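Local atomic coordinates of cyclopropane mycolic acid synthase 3 (Mycobacterium tuberculosis, PDB entry 1L1E), a protein that probably converts a double bond of alpha mycolic acids into a cyclopropane ring at the proximal position, using S-adenosyl-L-methionine as the one-carbon donor. Residues A[25-28]-A[29-33]; A[19-22]-A[23-26]; A[43-46]-A[47-51]; A[232-235]-A[236-240]. All coordinates share one frame; numbering follows the deposited sequence.

Contact 1. Residues A[25-28]-A[29-33]; sequences LFLD and PTQTY. With SAH (S-adenosyl-L-homocysteine), chain D.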
loop_
_atom_site.group_PDB
_atom_site.type_symbol
_atom_site.label_atom_id
_atom_site.label_comp_id
_atom_site.label_asym_id
_atom_site.label_seq_id
_atom_site.Cartn_x
_atom_site.Cartn_y
_atom_site.Cartn_z
ATOM N N LEU A 25 -0.991 2.849 -17.698
ATOM C CA LEU A 25 0.111 3.406 -18.473
ATOM C C LEU A 25 1.445 3.374 -17.727
ATOM O O LEU A 25 2.498 3.561 -18.340
ATOM C CB LEU A 25 -0.196 4.844 -18.915
ATOM C CG LEU A 25 -1.286 4.986 -19.988
ATOM C CD1 LEU A 25 -1.460 6.457 -20.334
ATOM C CD2 LEU A 25 -0.911 4.176 -21.229
ATOM N N PHE A 26 1.419 3.165 -16.411
ATOM C CA PHE A 26 2.680 3.101 -15.675
ATOM C C PHE A 26 2.796 1.948 -14.682
ATOM O O PHE A 26 3.901 1.493 -14.389
ATOM C CB PHE A 26 3.011 4.460 -15.015
ATOM C CG PHE A 26 2.073 4.877 -13.910
ATOM C CD1 PHE A 26 2.270 4.431 -12.609
ATOM C CD2 PHE A 26 1.022 5.755 -14.166
ATOM C CE1 PHE A 26 1.438 4.853 -11.576
ATOM C CE2 PHE A 26 0.183 6.182 -13.142
ATOM C CZ PHE A 26 0.394 5.729 -11.844
ATOM N N LEU A 27 1.672 1.444 -14.181
ATOM C CA LEU A 27 1.736 0.313 -13.251
ATOM C C LEU A 27 2.109 -0.958 -14.026
ATOM O O LEU A 27 1.936 -1.028 -15.243
ATOM C CB LEU A 27 0.382 0.107 -12.559
ATOM C CG LEU A 27 -0.209 1.289 -11.777
ATOM C CD1 LEU A 27 -1.551 0.899 -11.186
ATOM C CD2 LEU A 27 0.751 1.703 -10.687
ATOM N N ASP A 28 2.635 -1.956 -13.326
ATOM C CA ASP A 28 2.990 -3.214 -13.972
ATOM C C ASP A 28 1.665 -3.927 -14.319
ATOM O O ASP A 28 0.595 -3.440 -13.964
ATOM C CB ASP A 28 3.827 -4.067 -13.016
ATOM C CG ASP A 28 3.012 -4.620 -11.874
ATOM O OD1 ASP A 28 2.545 -3.827 -11.023
ATOM O OD2 ASP A 28 2.834 -5.854 -11.833
ATOM N N PRO A 29 1.720 -5.082 -15.016
ATOM C CA PRO A 29 0.517 -5.831 -15.398
ATOM C C PRO A 29 -0.448 -6.200 -14.269
ATOM O O PRO A 29 -1.659 -6.194 -14.462
ATOM C CB PRO A 29 1.086 -7.062 -16.097
ATOM C CG PRO A 29 2.303 -6.511 -16.762
ATOM C CD PRO A 29 2.911 -5.682 -15.639
ATOM N N THR A 30 0.086 -6.531 -13.100
ATOM C CA THR A 30 -0.755 -6.893 -11.961
ATOM C C THR A 30 -1.436 -5.657 -11.379
ATOM O O THR A 30 -2.280 -5.763 -10.489
ATOM C CB THR A 30 0.074 -7.543 -10.835
ATOM O OG1 THR A 30 0.890 -6.548 -10.206
ATOM C CG2 THR A 30 0.965 -8.648 -11.398
ATOM N N GLN A 31 -1.061 -4.485 -11.880
ATOM C CA GLN A 31 -1.623 -3.228 -11.391
ATOM C C GLN A 31 -1.406 -2.993 -9.886
ATOM O O GLN A 31 -2.292 -2.484 -9.193
ATOM C CB GLN A 31 -3.125 -3.132 -11.720
ATOM C CG GLN A 31 -3.445 -2.916 -13.211
ATOM C CD GLN A 31 -4.747 -2.139 -13.429
ATOM O OE1 GLN A 31 -4.823 -0.934 -13.153
ATOM N NE2 GLN A 31 -5.784 -2.833 -13.911
ATOM N N THR A 32 -0.230 -3.360 -9.377
ATOM C CA THR A 32 0.072 -3.137 -7.964
ATOM C C THR A 32 0.511 -1.693 -7.844
ATOM O O THR A 32 1.365 -1.240 -8.596
ATOM C CB THR A 32 1.188 -4.069 -7.462
ATOM O OG1 THR A 32 0.713 -5.410 -7.492
ATOM C CG2 THR A 32 1.583 -3.731 -6.018
ATOM N N TYR A 33 -0.081 -0.977 -6.892
ATOM C CA TYR A 33 0.184 0.446 -6.699
ATOM C C TYR A 33 0.687 0.702 -5.286
ATOM O O TYR A 33 -0.039 1.227 -4.443
ATOM C CB TYR A 33 -1.122 1.213 -6.942
ATOM C CG TYR A 33 -1.020 2.716 -6.973
ATOM C CD1 TYR A 33 -2.102 3.508 -6.583
ATOM C CD2 TYR A 33 0.132 3.352 -7.427
ATOM C CE1 TYR A 33 -2.040 4.899 -6.646
ATOM C CE2 TYR A 33 0.207 4.741 -7.494
ATOM C CZ TYR A 33 -0.882 5.510 -7.101
ATOM O OH TYR A 33 -0.805 6.887 -7.156
HETATM N N SAH D . -3.091 -2.456 -1.640
HETATM C CA SAH D . -3.147 -2.222 -3.084
HETATM C CB SAH D . -3.723 -0.821 -3.388
HETATM C CG SAH D . -3.007 0.369 -2.744
HETATM S SD SAH D . -3.738 1.961 -3.153
HETATM C C SAH D . -1.746 -2.340 -3.708
HETATM O O SAH D . -0.803 -2.628 -2.965
HETATM O OXT SAH D . -1.611 -2.116 -4.919
HETATM C "C5'" SAH D . -4.765 2.265 -1.674
HETATM C "C4'" SAH D . -5.973 1.332 -1.521
HETATM O "O4'" SAH D . -6.589 1.436 -0.205
HETATM C "C3'" SAH D . -7.098 1.629 -2.509
HETATM O "O3'" SAH D . -7.675 0.364 -2.904
HETATM C "C2'" SAH D . -8.065 2.452 -1.702
HETATM O "O2'" SAH D . -9.366 2.486 -2.295
HETATM C "C1'" SAH D . -7.995 1.751 -0.379
HETATM N N9 SAH D . -8.495 2.542 0.767
HETATM C C8 SAH D . -8.215 3.810 1.166
HETATM N N7 SAH D . -8.805 4.240 2.231
HETATM C C5 SAH D . -9.578 3.149 2.608
HETATM C C6 SAH D . -10.484 2.908 3.693
HETATM N N6 SAH D . -10.754 3.825 4.635
HETATM N N1 SAH D . -11.097 1.672 3.759
HETATM C C2 SAH D . -10.827 0.739 2.813
HETATM N N3 SAH D . -9.996 0.851 1.756
HETATM C C4 SAH D . -9.400 2.094 1.712
HETATM O O HOH W 1 3.512 -1.547 -10.363
#
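Asp28 grips the turn it begins with both carboxylate oxygens. OD2 takes two bonds from one residue: the hydroxyl OG1 of Thr30, 2.6 Å away, arrives on its syn lone pair, while the amide N of Thr30 comes from well above the carboxylate plane. OD1 accepts from Thr32 N at 3.3 Å, on the syn side, and also accepts a hydrogen bond from a water that donates its other hydrogen to Thr32 O. Asp28 CG sits between its own backbone N and carbonyl carbon (chi1 71°), which turns the carboxylate back over the following amides. Beneath it the backbone closes a type I beta turn from Asp28 to Gln31, with Gln31 N bonded to Asp28 O at 2.9 Å. The hydroxyl of Thr32 donates to Thr30 OG1, extending the network by one link.

Leu27 supplies the apolar side: its CD2 lies 3.7 Å from Tyr33 CD2 and equally close to Thr32 O, and Phe26 brings CE1 to within 4.3 Å of Tyr33 CE2. With the turn fixed, Tyr33 N points almost straight at the cofactor product S-adenosyl-L-homocysteine, bonding its carboxylate OXT at 2.7 Å with an N-H...O angle of 166°. The contact thus helps shape the amino-acid end of the cofactor pocket. Farther out, Leu27 touches Trp75. The segment 25-33 runs in the loop between helices 20-23 and 45-58; Pro29, Thr30 and Thr32 lean on helix 45-58, while Phe26, Leu27 and Tyr33 meet Trp239 of helix 229-245.

Contact 2. Residues A[19-22]-A[23-26]; sequences SDDF and FRLF
Residues 19-22 and 23-26 make a short helical turn and its exit. Arg24 N donates to Asp20 O at 2.9 Å, a single i+4 bond flanked by i+3 bonds: Phe22 N to Ser19 O before it, and after it Leu25 N to Phe22 O at 3.0 Å and Phe26 N to Phe23 O. At the start Ser19 is the N-cap, its OG accepting from Asp21 N at 3.3 Å.

Phe23 folds back along the turn, its CG beside the backbone N (chi1 -71°), and this sets CD1 3.5 Å from Ser19 O, with Asp20 CA at the ring edge. The aliphatic part of Arg24 runs past Asp20, CG lying 3.4 Å from Asp20 O. Phe22 CE2 and Phe26 CE2 approach to 4.3 Å, and Leu25 CG packs 3.4 Å from Asp21 O. Behind these groups, Phe22 and Leu25 rest on helix 247-253, Phe26 rests on Ala242 and Leu243 of helix 229-245, and Phe23 meets Trp75.

Asp21 OD1 stands 4.2 Å from Arg24 NH1, well out of the guanidinium plane, so any attraction is probably electrostatic only, with no N-H pointing at the oxygen. Asp20 OD2 instead accepts a bond from Gln31 NE2. Backbone bonds thus do most to define this turn, its phenyl rings face the rest of the protein, and its charges probably add only a diffuse attraction.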
loop_
_atom_site.group_PDB
_atom_site.type_symbol
_atom_site.label_atom_id
_atom_site.label_comp_id
_atom_site.label_asym_id
_atom_site.label_seq_id
_atom_site.Cartn_x
_atom_site.Cartn_y
_atom_site.Cartn_z
ATOM N N SER A 19 -9.162 7.735 -14.346
ATOM C CA SER A 19 -9.410 6.566 -15.197
ATOM C C SER A 19 -8.356 5.465 -15.056
ATOM O O SER A 19 -7.163 5.742 -14.972
ATOM C CB SER A 19 -9.492 7.009 -16.663
ATOM O OG SER A 19 -9.444 5.899 -17.552
ATOM N N ASP A 20 -8.796 4.212 -15.060
ATOM C CA ASP A 20 -7.865 3.100 -14.906
ATOM C C ASP A 20 -6.939 2.933 -16.093
ATOM O O ASP A 20 -5.850 2.383 -15.965
ATOM C CB ASP A 20 -8.606 1.785 -14.673
ATOM C CG ASP A 20 -7.662 0.641 -14.348
ATOM O OD1 ASP A 20 -6.763 0.843 -13.503
ATOM O OD2 ASP A 20 -7.820 -0.458 -14.921
ATOM N N ASP A 21 -7.374 3.394 -17.256
ATOM C CA ASP A 21 -6.546 3.270 -18.438
ATOM C C ASP A 21 -5.350 4.205 -18.281
ATOM O O ASP A 21 -4.354 4.079 -18.991
ATOM C CB ASP A 21 -7.355 3.613 -19.685
ATOM C CG ASP A 21 -7.193 2.574 -20.787
ATOM O OD1 ASP A 21 -7.358 1.361 -20.495
ATOM O OD2 ASP A 21 -6.905 2.972 -21.942
ATOM N N PHE A 22 -5.459 5.139 -17.337
ATOM C CA PHE A 22 -4.375 6.068 -17.061
ATOM C C PHE A 22 -3.346 5.320 -16.222
ATOM O O PHE A 22 -2.150 5.345 -16.519
ATOM C CB PHE A 22 -4.873 7.283 -16.281
ATOM C CG PHE A 22 -3.825 8.344 -16.094
ATOM C CD1 PHE A 22 -3.496 9.208 -17.141
ATOM C CD2 PHE A 22 -3.135 8.452 -14.896
ATOM C CE1 PHE A 22 -2.497 10.158 -16.995
ATOM C CE2 PHE A 22 -2.128 9.402 -14.736
ATOM C CZ PHE A 22 -1.809 10.257 -15.791
ATOM N N PHE A 23 -3.817 4.652 -15.172
ATOM C CA PHE A 23 -2.920 3.892 -14.305
ATOM C C PHE A 23 -2.216 2.780 -15.065
ATOM O O PHE A 23 -1.033 2.514 -14.846
ATOM C CB PHE A 23 -3.676 3.280 -13.129
ATOM C CG PHE A 23 -4.138 4.285 -12.117
ATOM C CD1 PHE A 23 -5.474 4.673 -12.061
ATOM C CD2 PHE A 23 -3.232 4.853 -11.223
ATOM C CE1 PHE A 23 -5.897 5.606 -11.135
ATOM C CE2 PHE A 23 -3.652 5.795 -10.287
ATOM C CZ PHE A 23 -4.989 6.171 -10.246
ATOM N N ARG A 24 -2.932 2.128 -15.968
ATOM C CA ARG A 24 -2.321 1.048 -16.726
ATOM C C ARG A 24 -1.146 1.530 -17.583
ATOM O O ARG A 24 -0.381 0.719 -18.117
ATOM C CB ARG A 24 -3.374 0.348 -17.584
ATOM C CG ARG A 24 -4.339 -0.508 -16.781
ATOM C CD ARG A 24 -5.249 -1.309 -17.704
ATOM N NE ARG A 24 -4.467 -2.195 -18.567
ATOM C CZ ARG A 24 -4.941 -2.807 -19.647
ATOM N NH1 ARG A 24 -6.207 -2.635 -20.009
ATOM N NH2 ARG A 24 -4.149 -3.592 -20.367
ATOM N N LEU A 25 -0.991 2.849 -17.698
ATOM C CA LEU A 25 0.111 3.406 -18.473
ATOM C C LEU A 25 1.445 3.374 -17.727
ATOM O O LEU A 25 2.498 3.561 -18.340
ATOM C CB LEU A 25 -0.196 4.844 -18.915
ATOM C CG LEU A 25 -1.286 4.986 -19.988
ATOM C CD1 LEU A 25 -1.460 6.457 -20.334
ATOM C CD2 LEU A 25 -0.911 4.176 -21.229
ATOM N N PHE A 26 1.419 3.165 -16.411
ATOM C CA PHE A 26 2.680 3.101 -15.675
ATOM C C PHE A 26 2.796 1.948 -14.682
ATOM O O PHE A 26 3.901 1.493 -14.389
ATOM C CB PHE A 26 3.011 4.460 -15.015
ATOM C CG PHE A 26 2.073 4.877 -13.910
ATOM C CD1 PHE A 26 2.270 4.431 -12.609
ATOM C CD2 PHE A 26 1.022 5.755 -14.166
ATOM C CE1 PHE A 26 1.438 4.853 -11.576
ATOM C CE2 PHE A 26 0.183 6.182 -13.142
ATOM C CZ PHE A 26 0.394 5.729 -11.844
#

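Contact 3. Residues A[43-46]-A[47-51]; sequences MTLQ and EAQIA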
loop_
_atom_site.group_PDB
_atom_site.type_symbol
_atom_site.label_atom_id
_atom_site.label_comp_id
_atom_site.label_asym_id
_atom_site.label_seq_id
_atom_site.Cartn_x
_atom_site.Cartn_y
_atom_site.Cartn_z
ATOM N N MET A 43 15.442 -7.771 -10.995
ATOM C CA MET A 43 14.007 -7.988 -11.165
ATOM C C MET A 43 13.313 -6.891 -11.948
ATOM O O MET A 43 13.709 -5.732 -11.896
ATOM C CB MET A 43 13.310 -8.104 -9.815
ATOM C CG MET A 43 13.542 -9.390 -9.076
ATOM S SD MET A 43 12.555 -9.373 -7.566
ATOM C CE MET A 43 11.684 -10.936 -7.712
ATOM N N THR A 44 12.277 -7.276 -12.685
ATOM C CA THR A 44 11.481 -6.325 -13.444
ATOM C C THR A 44 10.496 -5.789 -12.406
ATOM O O THR A 44 10.412 -6.321 -11.293
ATOM C CB THR A 44 10.668 -7.014 -14.570
ATOM O OG1 THR A 44 9.738 -7.939 -13.994
ATOM C CG2 THR A 44 11.588 -7.770 -15.520
ATOM N N LEU A 45 9.756 -4.745 -12.762
ATOM C CA LEU A 45 8.789 -4.178 -11.835
ATOM C C LEU A 45 7.758 -5.236 -11.443
ATOM O O LEU A 45 7.460 -5.394 -10.262
ATOM C CB LEU A 45 8.089 -2.967 -12.462
ATOM C CG LEU A 45 7.086 -2.229 -11.577
ATOM C CD1 LEU A 45 7.717 -1.866 -10.229
ATOM C CD2 LEU A 45 6.613 -0.988 -12.309
ATOM N N GLN A 46 7.230 -5.977 -12.419
ATOM C CA GLN A 46 6.239 -7.009 -12.107
ATOM C C GLN A 46 6.802 -8.080 -11.171
ATOM O O GLN A 46 6.105 -8.544 -10.260
ATOM C CB GLN A 46 5.693 -7.667 -13.389
ATOM C CG GLN A 46 4.721 -8.806 -13.113
ATOM C CD GLN A 46 3.927 -9.240 -14.332
ATOM O OE1 GLN A 46 4.355 -9.053 -15.467
ATOM N NE2 GLN A 46 2.767 -9.846 -14.095
ATOM N N GLU A 47 8.056 -8.477 -11.387
ATOM C CA GLU A 47 8.677 -9.486 -10.524
ATOM C C GLU A 47 8.857 -8.935 -9.098
ATOM O O GLU A 47 8.648 -9.651 -8.114
ATOM C CB GLU A 47 10.045 -9.912 -11.080
ATOM C CG GLU A 47 9.977 -10.653 -12.418
ATOM C CD GLU A 47 11.329 -11.111 -12.918
ATOM O OE1 GLU A 47 12.283 -10.303 -12.908
ATOM O OE2 GLU A 47 11.438 -12.288 -13.333
ATOM N N ALA A 48 9.239 -7.663 -8.995
ATOM C CA ALA A 48 9.456 -7.047 -7.686
ATOM C C ALA A 48 8.152 -6.798 -6.931
ATOM O O ALA A 48 8.152 -6.720 -5.701
ATOM C CB ALA A 48 10.245 -5.747 -7.839
ATOM N N GLN A 49 7.046 -6.659 -7.656
ATOM C CA GLN A 49 5.748 -6.452 -6.999
ATOM C C GLN A 49 5.259 -7.810 -6.508
ATOM O O GLN A 49 4.591 -7.912 -5.471
ATOM C CB GLN A 49 4.727 -5.831 -7.967
ATOM C CG GLN A 49 5.033 -4.387 -8.353
ATOM C CD GLN A 49 4.818 -3.395 -7.204
ATOM O OE1 GLN A 49 4.918 -3.749 -6.029
ATOM N NE2 GLN A 49 4.541 -2.145 -7.552
ATOM N N ILE A 50 5.582 -8.868 -7.249
ATOM C CA ILE A 50 5.176 -10.197 -6.802
ATOM C C ILE A 50 6.039 -10.553 -5.595
ATOM O O ILE A 50 5.582 -11.215 -4.659
ATOM C CB ILE A 50 5.341 -11.258 -7.917
ATOM C CG1 ILE A 50 4.267 -11.044 -8.990
ATOM C CG2 ILE A 50 5.265 -12.667 -7.326
ATOM C CD1 ILE A 50 2.842 -11.259 -8.511
ATOM N N ALA A 51 7.287 -10.083 -5.603
ATOM C CA ALA A 51 8.194 -10.332 -4.489
ATOM C C ALA A 51 7.691 -9.636 -3.212
ATOM O O ALA A 51 7.828 -10.168 -2.101
ATOM C CB ALA A 51 9.590 -9.833 -4.830
#
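Met43 lays its thioether along the first two turns of helix 45-58, CE meeting Ala51 CB at 3.7 Å and SD lying 3.9 Å from Ala48 CA. The helix start is closed by a capping box: Thr44, the N-cap, accepts from Glu47 N through OG1 at 3.1 Å, and Glu47 returns the bond, its OE1 taking Thr44 N at 3.0 Å on the anti lone pair. Thr44 OG1 lies between its own N and carbonyl carbon (chi1 63°), facing the amide of Glu47, while the extended Glu47 chain reaches back to Thr44. OE1 also forms a salt bridge with Arg40, which ties the cap to the preceding loop.

Regular i+4 bonds take over from Ala48 N to Thr44 O at 2.9 Å, followed by Gln49 N to Leu45 O and Ile50 N to Gln46 O. Leu45 and Gln49 run side by side, both against Trp239 of helix 229-245. At the end of the bent Gln49 chain, OE1 accepts from Lys52 of the same helix, and NE2 bonds Ser34 O of the loop beside the cofactor pocket. Leu45 CD1 touches Gln49 CG at 4.1 Å.

Contact 4. Residues A[232-235]-A[236-240]; sequences YART and LDMWA
Thr235 turns its methyl CG2 anti to the backbone N (chi1 -59° places OG1 beside that N), which points the methyl along the helix toward the indole of Trp239 one turn on; Trp239, its CG anti to the carbonyl carbon, swings that ring back to meet it. CG2 sits over one face of the six-membered ring, 3.6 Å from Trp239 CZ2, 13° off the ring normal: a CH-pi contact. A second one lies alongside. Leu236 CD1 stands over a face of the Tyr232 ring, 3.9 Å from Tyr232 CE2, while its other methyl, CD2, lies 3.9 Å from Tyr232 CZ. The two aromatic rings meet obliquely, Tyr232 CE1 to Trp239 CZ3 at 4.1 Å.

On another side of the helix Arg234 and Met238 run side by side, Arg234 CD packing 3.8 Å from Met238 SD. Arg234 continues to a salt bridge with Asp41 and a cation-pi contact with Phe38; Asp237 is paired with Arg274. Thr235 OG1 bonds His231 O within the helix and accepts from Ala36 N of a loop, which satisfies a buried hydroxyl and holds the side-chain rotation that keeps the methyl over the indole. Regular i+4 bonds support the side chains, the Leu236 N to Tyr232 O bond being 2.9 Å and nearly straight at 174°.

Tyr232 belongs to the pocket that holds a carbonate ion, and Leu236 touches Cys269, probably an active-site residue. Helix 229-245 thus lies between helix 256-274, which meets Tyr232, Ala233, Leu236 and Asp237, and helix 45-58, whose Leu45 meets Met238.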
loop_
_atom_site.group_PDB
_atom_site.type_symbol
_atom_site.label_atom_id
_atom_site.label_comp_id
_atom_site.label_asym_id
_atom_site.label_seq_id
_atom_site.Cartn_x
_atom_site.Cartn_y
_atom_site.Cartn_z
ATOM N N TYR A 232 11.443 1.772 -2.608
ATOM C CA TYR A 232 10.397 2.676 -3.067
ATOM C C TYR A 232 10.955 3.678 -4.066
ATOM O O TYR A 232 10.290 4.027 -5.035
ATOM C CB TYR A 232 9.729 3.396 -1.888
ATOM C CG TYR A 232 8.399 4.022 -2.252
ATOM C CD1 TYR A 232 7.547 3.403 -3.173
ATOM C CD2 TYR A 232 7.969 5.205 -1.651
ATOM C CE1 TYR A 232 6.307 3.941 -3.482
ATOM C CE2 TYR A 232 6.721 5.754 -1.953
ATOM C CZ TYR A 232 5.897 5.114 -2.870
ATOM O OH TYR A 232 4.662 5.648 -3.175
ATOM N N ALA A 233 12.187 4.122 -3.839
ATOM C CA ALA A 233 12.829 5.066 -4.744
ATOM C C ALA A 233 12.899 4.467 -6.155
ATOM O O ALA A 233 12.606 5.140 -7.137
ATOM C CB ALA A 233 14.243 5.400 -4.242
ATOM N N ARG A 234 13.266 3.194 -6.252
ATOM C CA ARG A 234 13.367 2.556 -7.562
ATOM C C ARG A 234 12.001 2.258 -8.194
ATOM O O ARG A 234 11.861 2.225 -9.422
ATOM C CB ARG A 234 14.170 1.259 -7.481
ATOM C CG ARG A 234 14.857 0.962 -8.802
ATOM C CD ARG A 234 14.591 -0.421 -9.318
ATOM N NE ARG A 234 15.508 -1.397 -8.756
ATOM C CZ ARG A 234 16.154 -2.299 -9.484
ATOM N NH1 ARG A 234 15.977 -2.331 -10.796
ATOM N NH2 ARG A 234 16.969 -3.169 -8.903
ATOM N N THR A 235 11.005 2.018 -7.348
ATOM C CA THR A 235 9.657 1.752 -7.823
ATOM C C THR A 235 9.177 3.045 -8.483
ATOM O O THR A 235 8.712 3.049 -9.617
ATOM C CB THR A 235 8.719 1.415 -6.655
ATOM O OG1 THR A 235 9.214 0.262 -5.962
ATOM C CG2 THR A 235 7.300 1.146 -7.164
ATOM N N LEU A 236 9.316 4.150 -7.758
ATOM C CA LEU A 236 8.902 5.451 -8.257
ATOM C C LEU A 236 9.642 5.806 -9.549
ATOM O O LEU A 236 9.038 6.343 -10.475
ATOM C CB LEU A 236 9.134 6.522 -7.181
ATOM C CG LEU A 236 8.220 6.414 -5.945
ATOM C CD1 LEU A 236 8.699 7.357 -4.860
ATOM C CD2 LEU A 236 6.779 6.740 -6.331
ATOM N N ASP A 237 10.940 5.519 -9.615
ATOM C CA ASP A 237 11.698 5.807 -10.829
ATOM C C ASP A 237 11.079 5.045 -11.994
ATOM O O ASP A 237 10.841 5.600 -13.071
ATOM C CB ASP A 237 13.167 5.379 -10.691
ATOM C CG ASP A 237 13.991 6.344 -9.857
ATOM O OD1 ASP A 237 13.657 7.548 -9.829
ATOM O OD2 ASP A 237 14.988 5.897 -9.241
ATOM N N MET A 238 10.809 3.764 -11.776
ATOM C CA MET A 238 10.235 2.953 -12.834
ATOM C C MET A 238 8.835 3.388 -13.252
ATOM O O MET A 238 8.511 3.341 -14.437
ATOM C CB MET A 238 10.273 1.475 -12.444
ATOM C CG MET A 238 11.706 0.922 -12.391
ATOM S SD MET A 238 11.826 -0.821 -11.954
ATOM C CE MET A 238 11.607 -1.585 -13.523
ATOM N N TRP A 239 8.002 3.820 -12.306
ATOM C CA TRP A 239 6.669 4.283 -12.686
ATOM C C TRP A 239 6.802 5.538 -13.532
ATOM O O TRP A 239 6.057 5.732 -14.495
ATOM C CB TRP A 239 5.803 4.605 -11.461
ATOM C CG TRP A 239 5.251 3.400 -10.739
ATOM C CD1 TRP A 239 5.014 2.157 -11.262
ATOM C CD2 TRP A 239 4.818 3.351 -9.376
ATOM N NE1 TRP A 239 4.461 1.340 -10.309
ATOM C CE2 TRP A 239 4.329 2.048 -9.140
ATOM C CE3 TRP A 239 4.795 4.286 -8.326
ATOM C CZ2 TRP A 239 3.825 1.652 -7.899
ATOM C CZ3 TRP A 239 4.292 3.892 -7.090
ATOM C CH2 TRP A 239 3.816 2.588 -6.887
ATOM N N ALA A 240 7.758 6.394 -13.170
ATOM C CA ALA A 240 7.988 7.639 -13.894
ATOM C C ALA A 240 8.438 7.366 -15.327
ATOM O O ALA A 240 7.889 7.931 -16.282
ATOM C CB ALA A 240 9.039 8.481 -13.161
#

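Overall arrangement
Along the chain the order is contact 2, contact 1, contact 3 and, much later, contact 4. Contacts 1 and 2 share Leu25 and Phe26, with centres about 8 Å apart, so helix 20-23 runs directly into the loop that reaches the cofactor. Contact 3 opens the next helix, 45-58, its centre about 11 Å from that of contact 1; contact 4, on helix 229-245, lies about 12 Å from both. Trp239 is the common meeting point, touching Phe26, Leu27, Tyr33, Leu45 and Gln49. None of the four lies on the seven-stranded sheet of the Rossmann-like methyltransferase fold; only contact 1 touches the cofactor product, and the other three lie behind or beside the loop that does.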